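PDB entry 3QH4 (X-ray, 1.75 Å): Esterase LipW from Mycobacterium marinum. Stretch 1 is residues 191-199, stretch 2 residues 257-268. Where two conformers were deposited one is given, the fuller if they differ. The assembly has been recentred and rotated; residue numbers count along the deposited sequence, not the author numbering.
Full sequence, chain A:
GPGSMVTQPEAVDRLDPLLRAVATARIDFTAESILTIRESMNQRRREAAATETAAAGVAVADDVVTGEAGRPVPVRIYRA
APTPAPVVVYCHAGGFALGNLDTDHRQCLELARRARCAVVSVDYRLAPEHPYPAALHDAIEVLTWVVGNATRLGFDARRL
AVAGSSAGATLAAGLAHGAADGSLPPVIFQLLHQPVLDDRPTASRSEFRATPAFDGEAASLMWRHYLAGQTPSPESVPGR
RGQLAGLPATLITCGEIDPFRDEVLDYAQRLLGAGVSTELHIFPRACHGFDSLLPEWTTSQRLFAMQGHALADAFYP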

ATOM      1  N   LEU A 191       8.606  -2.000  -1.013  1.00  4.29           N
ATOM      2  CA  LEU A 191       7.864  -2.949  -0.169  1.00  3.74           C
ATOM      3  C   LEU A 191       6.405  -2.900  -0.597  1.00  4.49           C
ATOM      4  O   LEU A 191       5.748  -1.855  -0.489  1.00  4.01           O
ATOM      5  CB  LEU A 191       8.031  -2.553   1.310  1.00  4.61           C
ATOM      6  CG  LEU A 191       7.380  -3.478   2.338  1.00  4.89           C
ATOM      7  CD1 LEU A 191       8.234  -3.491   3.608  1.00  7.74           C
ATOM      8  CD2 LEU A 191       5.953  -2.999   2.632  1.00  6.63           C
ATOM      9  N   LEU A 192       5.947  -3.995  -1.192  1.00  2.81           N
ATOM     10  CA  LEU A 192       4.613  -4.040  -1.814  1.00  3.71           C
ATOM     11  C   LEU A 192       3.767  -5.062  -1.043  1.00  4.60           C
ATOM     12  O   LEU A 192       3.900  -6.290  -1.232  1.00  4.99           O
ATOM     13  CB  LEU A 192       4.708  -4.420  -3.299  1.00  3.93           C
ATOM     14  CG  LEU A 192       5.699  -3.630  -4.155  1.00  4.84           C
ATOM     15  CD1 LEU A 192       5.764  -4.198  -5.567  1.00  5.73           C
ATOM     16  CD2 LEU A 192       5.322  -2.139  -4.220  1.00  4.89           C
ATOM     17  N   HIS A 193       2.922  -4.555  -0.158  1.00  3.59           N
ATOM     18  CA  HIS A 193       2.005  -5.440   0.558  1.00  3.47           C
ATOM     19  C   HIS A 193       0.670  -5.595  -0.171  1.00  3.73           C
ATOM     20  O   HIS A 193       0.003  -4.605  -0.488  1.00  3.24           O
ATOM     21  CB  HIS A 193       1.814  -4.979   2.021  1.00  4.23           C
ATOM     22  CG  HIS A 193       0.839  -5.820   2.789  1.00  3.21           C
ATOM     23  ND1 HIS A 193       0.888  -7.199   2.787  1.00  4.17           N
ATOM     24  CD2 HIS A 193      -0.200  -5.477   3.593  1.00  2.75           C
ATOM     25  CE1 HIS A 193      -0.092  -7.672   3.543  1.00  3.41           C
ATOM     26  NE2 HIS A 193      -0.772  -6.650   4.032  1.00  4.17           N
ATOM     27  N   GLN A 194       0.301  -6.861  -0.383  1.00  3.58           N
ATOM     28  CA  GLN A 194      -0.915  -7.279  -1.103  1.00  3.91           C
ATOM     29  C   GLN A 194      -1.251  -6.298  -2.251  1.00  3.36           C
ATOM     30  O   GLN A 194      -2.379  -5.787  -2.307  1.00  3.92           O
ATOM     31  CB  GLN A 194      -2.089  -7.470  -0.094  1.00  3.62           C
ATOM     32  CG  GLN A 194      -2.361  -6.209   0.753  1.00  3.78           C
ATOM     33  CD  GLN A 194      -3.437  -6.345   1.800  1.00  3.30           C
ATOM     34  OE1 GLN A 194      -3.904  -7.441   2.104  1.00  4.01           O
ATOM     35  NE2 GLN A 194      -3.823  -5.211   2.385  1.00  8.00           N
ATOM     36  N   PRO A 195      -0.280  -6.062  -3.158  1.00  3.65           N
ATOM     37  CA  PRO A 195      -0.441  -4.998  -4.174  1.00  3.67           C
ATOM     38  C   PRO A 195      -1.478  -5.264  -5.264  1.00  3.81           C
ATOM     39  O   PRO A 195      -1.672  -6.401  -5.715  1.00  3.58           O
ATOM     40  CB  PRO A 195       0.947  -4.893  -4.809  1.00  3.25           C
ATOM     41  CG  PRO A 195       1.538  -6.325  -4.684  1.00  3.02           C
ATOM     42  CD  PRO A 195       1.026  -6.753  -3.296  1.00  2.91           C
ATOM     43  N   VAL A 196      -2.181  -4.204  -5.607  1.00  3.29           N
ATOM     44  CA  VAL A 196      -3.003  -4.156  -6.798  1.00  3.85           C
ATOM     45  C   VAL A 196      -2.029  -3.911  -7.962  1.00  4.19           C
ATOM     46  O   VAL A 196      -1.295  -2.915  -7.936  1.00  5.05           O
ATOM     47  CB  VAL A 196      -4.019  -3.005  -6.637  1.00  3.63           C
ATOM     48  CG1 VAL A 196      -4.701  -2.753  -7.973  1.00  6.24           C
ATOM     49  CG2 VAL A 196      -5.049  -3.400  -5.535  1.00  5.07           C
ATOM     50  N   LEU A 197      -2.019  -4.791  -8.971  1.00  3.79           N
ATOM     51  CA  LEU A 197      -0.993  -4.740 -10.013  1.00  4.23           C
ATOM     52  C   LEU A 197      -1.484  -4.783 -11.438  1.00  5.33           C
ATOM     53  O   LEU A 197      -0.818  -4.229 -12.310  1.00  5.08           O
ATOM     54  CB  LEU A 197       0.027  -5.894  -9.808  1.00  3.70           C
ATOM     55  CG  LEU A 197       0.854  -5.760  -8.540  1.00  4.52           C
ATOM     56  CD1 LEU A 197       1.600  -7.044  -8.337  1.00  5.75           C
ATOM     57  CD2 LEU A 197       1.828  -4.613  -8.691  1.00  6.57           C
ATOM     58  N   ASP A 198      -2.636  -5.403 -11.683  1.00  5.28           N
ATOM     59  CA  ASP A 198      -3.001  -5.700 -13.060  1.00  6.98           C
ATOM     60  C   ASP A 198      -4.509  -5.640 -13.263  1.00  6.82           C
ATOM     61  O   ASP A 198      -5.260  -6.369 -12.598  1.00  7.10           O
ATOM     62  CB  ASP A 198      -2.458  -7.087 -13.439  1.00  7.47           C
ATOM     63  CG  ASP A 198      -2.336  -7.299 -14.958  1.00 10.46           C
ATOM     64  OD1 ASP A 198      -3.054  -6.658 -15.744  1.00  7.86           O
ATOM     65  OD2 ASP A 198      -1.492  -8.131 -15.387  1.00 17.17           O
ATOM     66  N   ASP A 199      -4.955  -4.785 -14.185  1.00  6.75           N
ATOM     67  CA  ASP A 199      -6.392  -4.720 -14.485  1.00  6.43           C
ATOM     68  C   ASP A 199      -6.913  -5.953 -15.224  1.00  7.15           C
ATOM     69  O   ASP A 199      -8.114  -6.216 -15.239  1.00  7.88           O
ATOM     70  CB  ASP A 199      -6.693  -3.472 -15.314  1.00  6.43           C
ATOM     71  CG  ASP A 199      -6.033  -3.535 -16.662  1.00  7.24           C
ATOM     72  OD1 ASP A 199      -4.781  -3.548 -16.688  1.00  7.04           O
ATOM     73  OD2 ASP A 199      -6.782  -3.568 -17.675  1.00  7.31           O
TER
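Stretch 2 257-268: IDPFRDEVLDYA

The helix of stretch 2 lies across the loop that follows the strand of stretch 1. Residues 191-193 form the end of that strand. From Gln194 onward the chain is loop or turn. After Ile257, a type I beta turn runs from Asp258 to Arg261, and residues 261-268 are helix. The helix runs roughly opposite to the strand of residues 191-193, while the loop passes across it. The turn is tied by Arg261 N to Asp258 O at 2.9 Å. Asp258 also caps the turn with its side chain: Phe260 N donates to Asp258 OD1 at 2.8 Å.

The closest CA pairs set the register. Val196 CA lies 6.3 Å from Phe260 CA, Leu197 CA 6.3 Å from Glu263 CA, and Pro195 CA 6.8 Å from Val264 CA. Glu263 and Val264 follow Phe260 by three and four residues, and Tyr267 follows them by four and three, so the four share one side. Arg261 and Leu265 point away from the loop. The contact buries 482 Å² in total.

Leu197 is the largest bump on stretch 1. Its CB points toward the helix, and its side chain (m, t) fits between Glu263, Val264 and Tyr267. Leu197 CD1 is 3.6 Å from Tyr267 CB and 4.1 Å from Val264 CA. Leu197 CD2 sits over one face of the Tyr267 ring, 4.3 Å from its centroid and 10° off the normal. Leu192 reaches the same ring obliquely, with Leu192 CD1 4.1 Å from Tyr267 CE2.

A second bump meets a ring at Phe260. Val196 CG2 lies over one ring face, 3.8 Å from the centroid of the Phe260 ring and 16° off its normal. Its closest ring atom is CZ, with Val196 CG2 to Phe260 CZ at 3.7 Å. Between the two aromatic contacts, the Pro195 ring packs on Val264, with Pro195 CD 3.7 Å from Val264 CG2. Pro195 O lies 3.8 Å from Phe260 CB. This carbonyl oxygen is buried by the contact and has no polar partner in the model.

Glu263 supplies the polar grip. Its side chain (chi1 p, chi2 t) brings one carboxylate oxygen to two successive backbone amides. Leu197 N donates to Glu263 OE1 at 2.8 Å, and Asp198 N donates to the same Glu263 OE1 at 3.0 Å. The two successive amides thus converge on a single acceptor. Alongside, Asp198 CB is 4.1 Å from Glu263 CB.

Waters add further polar links. Water 1 bridges Gln194 and Asp258: its O is 2.8 Å from Gln194 OE1 and 2.7 Å from Asp258 OD2. Direct contact there is looser, with Gln194 CB 4.0 Å from Asp258 OD2. Water 2 bonds to the glutamate and the loop, its O 2.8 Å from both Glu263 OE1 and Asp198 O. Water 3 spans the exposed margin, its O 3.2 Å from Asp198 OD2 and 3.0 Å from Asp266 OD2. Asp266 makes no direct contact with stretch 1.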

ATOM      1  N   ILE A 257      -6.099 -16.022   0.248  1.00  3.96           N
ATOM      2  CA  ILE A 257      -7.549 -15.959  -0.065  1.00  4.22           C
ATOM      3  C   ILE A 257      -7.866 -14.528  -0.464  1.00  3.76           C
ATOM      4  O   ILE A 257      -8.616 -13.810   0.203  1.00  3.99           O
ATOM      5  CB  ILE A 257      -8.444 -16.498   1.125  1.00  4.19           C
ATOM      6  CG1 ILE A 257      -7.954 -17.867   1.626  1.00  5.39           C
ATOM      7  CG2 ILE A 257      -9.973 -16.567   0.759  1.00  4.43           C
ATOM      8  CD1 ILE A 257      -7.868 -18.938   0.527  1.00  6.94           C
ATOM      9  N   ASP A 258      -7.327 -14.150  -1.617  1.00  4.37           N
ATOM     10  CA  ASP A 258      -7.268 -12.732  -1.989  1.00  3.57           C
ATOM     11  C   ASP A 258      -7.325 -12.701  -3.516  1.00  3.29           C
ATOM     12  O   ASP A 258      -6.507 -13.360  -4.181  1.00  4.62           O
ATOM     13  CB  ASP A 258      -5.951 -12.144  -1.457  1.00  3.02           C
ATOM     14  CG  ASP A 258      -5.812 -10.624  -1.719  1.00  4.09           C
ATOM     15  OD1 ASP A 258      -6.332 -10.116  -2.731  1.00  3.77           O
ATOM     16  OD2 ASP A 258      -5.131  -9.938  -0.917  1.00  5.60           O
ATOM     17  N   PRO A 259      -8.278 -11.948  -4.083  1.00  4.16           N
ATOM     18  CA  PRO A 259      -8.315 -11.873  -5.545  1.00  3.48           C
ATOM     19  C   PRO A 259      -6.998 -11.418  -6.187  1.00  4.33           C
ATOM     20  O   PRO A 259      -6.751 -11.792  -7.332  1.00  5.92           O
ATOM     21  CB  PRO A 259      -9.464 -10.874  -5.816  1.00  3.85           C
ATOM     22  CG  PRO A 259      -9.423  -9.942  -4.572  1.00  3.37           C
ATOM     23  CD  PRO A 259      -9.204 -10.977  -3.455  1.00  3.27           C
ATOM     24  N   PHE A 260      -6.161 -10.647  -5.479  1.00  4.08           N
ATOM     25  CA  PHE A 260      -4.909 -10.149  -6.062  1.00  4.45           C
ATOM     26  C   PHE A 260      -3.767 -11.158  -5.968  1.00  3.79           C
ATOM     27  O   PHE A 260      -2.681 -10.898  -6.444  1.00  3.87           O
ATOM     28  CB  PHE A 260      -4.521  -8.825  -5.409  1.00  3.15           C
ATOM     29  CG  PHE A 260      -5.606  -7.797  -5.525  1.00  4.04           C
ATOM     30  CD1 PHE A 260      -5.988  -7.312  -6.778  1.00  3.76           C
ATOM     31  CD2 PHE A 260      -6.270  -7.360  -4.399  1.00  4.81           C
ATOM     32  CE1 PHE A 260      -7.074  -6.377  -6.873  1.00  4.27           C
ATOM     33  CE2 PHE A 260      -7.318  -6.447  -4.493  1.00  3.76           C
ATOM     34  CZ  PHE A 260      -7.709  -5.959  -5.717  1.00  4.78           C
ATOM     35  N   ARG A 261      -4.039 -12.335  -5.416  1.00  4.16           N
ATOM     36  CA  ARG A 261      -2.951 -13.293  -5.204  1.00  4.25           C
ATOM     37  C   ARG A 261      -2.236 -13.657  -6.503  1.00  4.51           C
ATOM     38  O   ARG A 261      -1.012 -13.696  -6.552  1.00  4.00           O
ATOM     39  CB  ARG A 261      -3.506 -14.575  -4.560  1.00  3.84           C
ATOM     40  CG  ARG A 261      -2.436 -15.681  -4.446  1.00  7.83           C
ATOM     41  CD  ARG A 261      -3.128 -16.998  -4.185  1.00  7.48           C
ATOM     42  NE  ARG A 261      -3.818 -17.556  -5.351  1.00  6.97           N
ATOM     43  CZ  ARG A 261      -4.830 -18.406  -5.241  1.00  6.70           C
ATOM     44  NH1 ARG A 261      -5.319 -18.707  -4.037  1.00  6.12           N
ATOM     45  NH2 ARG A 261      -5.382 -18.946  -6.321  1.00  7.04           N
ATOM     46  N   ASP A 262      -2.986 -13.988  -7.555  1.00  4.42           N
ATOM     47  CA  ASP A 262      -2.275 -14.457  -8.769  1.00  4.49           C
ATOM     48  C   ASP A 262      -1.453 -13.370  -9.451  1.00  4.55           C
ATOM     49  O   ASP A 262      -0.358 -13.630  -9.970  1.00  3.22           O
ATOM     50  CB  ASP A 262      -3.263 -15.074  -9.771  1.00  5.62           C
ATOM     51  CG  ASP A 262      -3.805 -16.422  -9.299  1.00  5.29           C
ATOM     52  OD1 ASP A 262      -3.441 -16.902  -8.192  1.00  7.12           O
ATOM     53  OD2 ASP A 262      -4.631 -16.992 -10.036  1.00  7.63           O
ATOM     54  N   GLU A 263      -1.965 -12.144  -9.459  1.00  4.17           N
ATOM     55  CA  GLU A 263      -1.142 -11.086 -10.099  1.00  4.91           C
ATOM     56  C   GLU A 263       0.119 -10.820  -9.266  1.00  4.70           C
ATOM     57  O   GLU A 263       1.162 -10.487  -9.801  1.00  4.57           O
ATOM     58  CB  GLU A 263      -1.972  -9.833 -10.384  1.00  3.62           C
ATOM     59  CG  GLU A 263      -2.443  -9.055  -9.168  1.00  3.62           C
ATOM     60  CD  GLU A 263      -3.716  -8.299  -9.472  1.00  4.15           C
ATOM     61  OE1 GLU A 263      -3.673  -7.057  -9.418  1.00  4.64           O
ATOM     62  OE2 GLU A 263      -4.738  -8.956  -9.809  1.00  4.63           O
ATOM     63  N   VAL A 264       0.017 -11.036  -7.953  1.00  4.15           N
ATOM     64  CA  VAL A 264       1.186 -10.930  -7.080  1.00  3.97           C
ATOM     65  C   VAL A 264       2.217 -11.990  -7.454  1.00  3.63           C
ATOM     66  O   VAL A 264       3.389 -11.684  -7.642  1.00  3.55           O
ATOM     67  CB  VAL A 264       0.800 -11.063  -5.590  1.00  2.83           C
ATOM     68  CG1 VAL A 264       2.049 -11.362  -4.731  1.00  5.62           C
ATOM     69  CG2 VAL A 264       0.164  -9.792  -5.128  1.00  4.65           C
ATOM     70  N   LEU A 265       1.769 -13.233  -7.561  1.00  3.29           N
ATOM     71  CA  LEU A 265       2.663 -14.307  -7.952  1.00  4.57           C
ATOM     72  C   LEU A 265       3.279 -14.081  -9.350  1.00  5.25           C
ATOM     73  O   LEU A 265       4.471 -14.325  -9.540  1.00  5.04           O
ATOM     74  CB  LEU A 265       1.924 -15.647  -7.888  1.00  4.87           C
ATOM     75  CG  LEU A 265       1.536 -16.124  -6.496  1.00  6.90           C
ATOM     76  CD1 LEU A 265       0.607 -17.350  -6.594  1.00  7.10           C
ATOM     77  CD2 LEU A 265       2.816 -16.467  -5.680  1.00  7.45           C
ATOM     78  N   ASP A 266       2.468 -13.663 -10.332  1.00  5.44           N
ATOM     79  CA  ASP A 266       2.962 -13.380 -11.690  0.60  6.58           C
ATOM     80  C   ASP A 266       4.059 -12.302 -11.632  1.00  6.34           C
ATOM     81  O   ASP A 266       5.114 -12.419 -12.260  1.00  5.99           O
ATOM     82  CB  ASP A 266       1.810 -12.892 -12.597  0.60  7.25           C
ATOM     83  CG  ASP A 266       0.743 -13.978 -12.901  0.60  9.40           C
ATOM     84  OD1 ASP A 266       1.006 -15.192 -12.785  0.60 12.76           O
ATOM     85  OD2 ASP A 266      -0.391 -13.590 -13.296  0.60 14.87           O
ATOM     86  N   TYR A 267       3.799 -11.243 -10.869  1.00  5.43           N
ATOM     87  CA  TYR A 267       4.722 -10.097 -10.811  1.00  5.12           C
ATOM     88  C   TYR A 267       6.024 -10.523 -10.135  1.00  4.36           C
ATOM     89  O   TYR A 267       7.114 -10.175 -10.593  1.00  4.32           O
ATOM     90  CB  TYR A 267       4.086  -8.940 -10.033  1.00  4.31           C
ATOM     91  CG  TYR A 267       4.736  -7.576 -10.254  1.00  5.94           C
ATOM     92  CD1 TYR A 267       4.693  -6.952 -11.515  1.00  6.60           C
ATOM     93  CD2 TYR A 267       5.392  -6.924  -9.225  1.00  5.56           C
ATOM     94  CE1 TYR A 267       5.294  -5.686 -11.719  1.00  8.21           C
ATOM     95  CE2 TYR A 267       5.997  -5.673  -9.422  1.00  6.78           C
ATOM     96  CZ  TYR A 267       5.916  -5.057 -10.668  1.00  9.11           C
ATOM     97  OH  TYR A 267       6.498  -3.814 -10.845  1.00  9.31           O
ATOM     98  N   ALA A 268       5.900 -11.264  -9.039  1.00  4.09           N
ATOM     99  CA  ALA A 268       7.096 -11.768  -8.350  1.00  4.97           C
ATOM    100  C   ALA A 268       7.967 -12.628  -9.283  1.00  5.32           C
ATOM    101  O   ALA A 268       9.207 -12.479  -9.326  1.00  4.92           O
ATOM    102  CB  ALA A 268       6.683 -12.552  -7.086  1.00  5.83           C
TER
HETATM  103  O   HOH W   1      -3.663 -10.113   1.299  1.00  3.92           O
HETATM  104  O   HOH W   2      -6.220  -6.065 -10.032  1.00  3.77           O
HETATM  105  O   HOH W   3      -1.026 -10.625 -13.492  1.00 25.89           O